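Local coordinates for extracellular solute-binding protein, family 1 (Trichodesmium erythraeum IMS101, PDB 6G7N) that binds ferric iron in the cleft between its two lobes and probably delivers it to an ABC transporter for uptake into the cell, at residues I3-R9 / P51-T57. Coordinates in Å, arbitrary orientation, origin at the centre of the assembly. Numbering follows the deposited sequence.
Sequences INLYSSR and PADVFMT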
loop_
_atom_site.group_PDB
_atom_site.type_symbol
_atom_site.label_atom_id
_atom_site.label_comp_id
_atom_site.label_asym_id
_atom_site.label_seq_id
_atom_site.Cartn_x
_atom_site.Cartn_y
_atom_site.Cartn_z
ATOM N N ILE A 3 13.091 19.636 10.610
ATOM C CA ILE A 3 13.405 18.321 10.080
ATOM C C ILE A 3 13.276 18.333 8.557
ATOM O O ILE A 3 12.446 19.057 8.004
ATOM C CB ILE A 3 12.526 17.220 10.678
ATOM C CG1 ILE A 3 11.039 17.483 10.409
ATOM C CG2 ILE A 3 12.794 17.105 12.163
ATOM C CD1 ILE A 3 10.185 16.283 10.690
ATOM N N ASN A 4 14.059 17.487 7.905
ATOM C CA ASN A 4 14.002 17.309 6.464
ATOM C C ASN A 4 13.287 16.003 6.148
ATOM O O ASN A 4 13.820 14.918 6.410
ATOM C CB ASN A 4 15.413 17.333 5.896
ATOM C CG ASN A 4 16.113 18.638 6.178
ATOM O OD1 ASN A 4 15.558 19.699 5.924
ATOM N ND2 ASN A 4 17.322 18.563 6.728
ATOM N N LEU A 5 12.082 16.151 5.594
ATOM C CA LEU A 5 11.220 15.030 5.214
ATOM C C LEU A 5 11.386 14.741 3.733
ATOM O O LEU A 5 11.014 15.576 2.902
ATOM C CB LEU A 5 9.782 15.416 5.513
ATOM C CG LEU A 5 8.698 14.441 5.045
ATOM C CD1 LEU A 5 8.855 13.026 5.595
ATOM C CD2 LEU A 5 7.292 14.979 5.329
ATOM N N TYR A 6 11.965 13.580 3.416
ATOM C CA TYR A 6 12.083 13.096 2.018
ATOM C C TYR A 6 10.913 12.132 1.816
ATOM O O TYR A 6 10.856 11.073 2.427
ATOM C CB TYR A 6 13.393 12.352 1.811
ATOM C CG TYR A 6 14.638 13.189 1.595
ATOM C CD1 TYR A 6 14.907 14.325 2.349
ATOM C CD2 TYR A 6 15.593 12.771 0.679
ATOM C CE1 TYR A 6 16.079 15.050 2.159
ATOM C CE2 TYR A 6 16.773 13.463 0.499
ATOM C CZ TYR A 6 17.020 14.606 1.231
ATOM O OH TYR A 6 18.213 15.280 1.045
ATOM N N SER A 7 9.944 12.512 0.986
ATOM C CA SER A 7 8.712 11.728 0.849
ATOM C C SER A 7 8.245 11.630 -0.590
ATOM O O SER A 7 8.258 12.614 -1.333
ATOM C CB SER A 7 7.589 12.339 1.674
ATOM O OG SER A 7 6.402 11.582 1.528
ATOM N N SER A 8 7.779 10.434 -0.948
ATOM C CA SER A 8 7.028 10.229 -2.194
ATOM C C SER A 8 5.499 10.240 -2.012
ATOM O O SER A 8 4.746 10.017 -2.964
ATOM C CB SER A 8 7.470 8.912 -2.841
ATOM O OG SER A 8 7.081 7.798 -2.058
ATOM N N ARG A 9 5.059 10.452 -0.771
ATOM C CA ARG A 9 3.671 10.197 -0.311
ATOM C C ARG A 9 2.942 11.477 0.118
ATOM O O ARG A 9 1.820 11.427 0.636
ATOM C CB ARG A 9 3.752 9.140 0.831
ATOM C CG ARG A 9 2.475 8.751 1.617
ATOM C CD ARG A 9 1.282 8.309 0.782
ATOM N NE ARG A 9 0.136 7.972 1.623
ATOM C CZ ARG A 9 -0.641 8.878 2.206
ATOM N NH1 ARG A 9 -0.448 10.170 2.018
ATOM N NH2 ARG A 9 -1.639 8.472 2.991
ATOM N N PRO A 51 21.164 15.431 4.273
ATOM C CA PRO A 51 20.385 16.144 5.296
ATOM C C PRO A 51 19.086 15.428 5.689
ATOM O O PRO A 51 18.414 15.890 6.595
ATOM C CB PRO A 51 20.047 17.487 4.636
ATOM C CG PRO A 51 20.170 17.237 3.172
ATOM C CD PRO A 51 21.090 16.078 2.947
ATOM N N ALA A 52 18.733 14.333 5.027
ATOM C CA ALA A 52 17.439 13.706 5.283
ATOM C C ALA A 52 17.309 13.249 6.736
ATOM O O ALA A 52 18.197 12.604 7.297
ATOM C CB ALA A 52 17.215 12.535 4.334
ATOM N N ASP A 53 16.156 13.561 7.331
ATOM C CA ASP A 53 15.812 13.123 8.691
ATOM C C ASP A 53 14.794 11.988 8.700
ATOM O O ASP A 53 14.907 11.042 9.478
ATOM C CB ASP A 53 15.229 14.279 9.504
ATOM C CG ASP A 53 16.273 15.301 9.907
ATOM O OD1 ASP A 53 17.243 14.895 10.604
ATOM O OD2 ASP A 53 16.101 16.501 9.575
ATOM N N VAL A 54 13.748 12.139 7.892
ATOM C CA VAL A 54 12.653 11.150 7.787
ATOM C C VAL A 54 12.482 10.799 6.324
ATOM O O VAL A 54 12.508 11.690 5.459
ATOM C CB VAL A 54 11.338 11.723 8.345
ATOM C CG1 VAL A 54 10.182 10.753 8.142
ATOM C CG2 VAL A 54 11.485 12.076 9.809
ATOM N N PHE A 55 12.298 9.513 6.047
ATOM C CA PHE A 55 11.984 9.005 4.692
ATOM C C PHE A 55 10.579 8.398 4.777
ATOM O O PHE A 55 10.317 7.568 5.641
ATOM C CB PHE A 55 13.013 7.949 4.252
ATOM C CG PHE A 55 12.613 7.209 3.008
ATOM C CD1 PHE A 55 12.511 7.871 1.791
ATOM C CD2 PHE A 55 12.262 5.855 3.050
ATOM C CE1 PHE A 55 12.105 7.217 0.657
ATOM C CE2 PHE A 55 11.894 5.197 1.891
ATOM C CZ PHE A 55 11.816 5.878 0.700
ATOM N N MET A 56 9.710 8.806 3.849
ATOM C CA MET A 56 8.369 8.229 3.733
ATOM C C MET A 56 8.065 7.814 2.309
ATOM O O MET A 56 8.431 8.505 1.341
ATOM C CB MET A 56 7.285 9.194 4.202
ATOM C CG MET A 56 7.362 9.495 5.671
ATOM S SD MET A 56 6.023 10.461 6.347
ATOM C CE MET A 56 4.779 9.200 6.483
ATOM N N THR A 57 7.352 6.698 2.173
ATOM C CA THR A 57 6.967 6.188 0.859
ATOM C C THR A 57 5.790 5.261 1.020
ATOM O O THR A 57 5.238 5.128 2.105
ATOM C CB THR A 57 8.174 5.549 0.139
ATOM O OG1 THR A 57 7.887 5.361 -1.250
ATOM C CG2 THR A 57 8.569 4.197 0.746
#
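Neighbouring parallel strands in the sheet of a periplasmic-binding-protein lobe place ligand-binding residues at or just beyond their C-terminal ends, and strands 2-7 and 54-58 illustrate the principle. Y6 gives up the most surface. Its backbone forms the middle of the parallel ladder, Y6 N donating to V54 O (2.8 Å) and Y6 O accepting from M56 N (2.9 Å), while its ring takes the methyl of A52 over one face in a CH-pi contact, CB lying 3.5 Å from the ring centroid; its hydroxyl bonds to E46 of helix 36-46. On the other side of the sheet M56, with V54, meets L5, whose CD1 lies 3.8 Å from M56 CG, and helix 245-255 covers this layer. At the strands' beginnings N4 makes four hydrogen bonds: its N donates to D53 OD2 (2.8 Å), its O accepts from D53 N and V54 N, and its ND2 donates to P51 O (2.9 Å). At the far end S8, R9 and T57 line the D-glutamic acid pocket, where T57 OG1 donates to S8 OG at 2.7 Å.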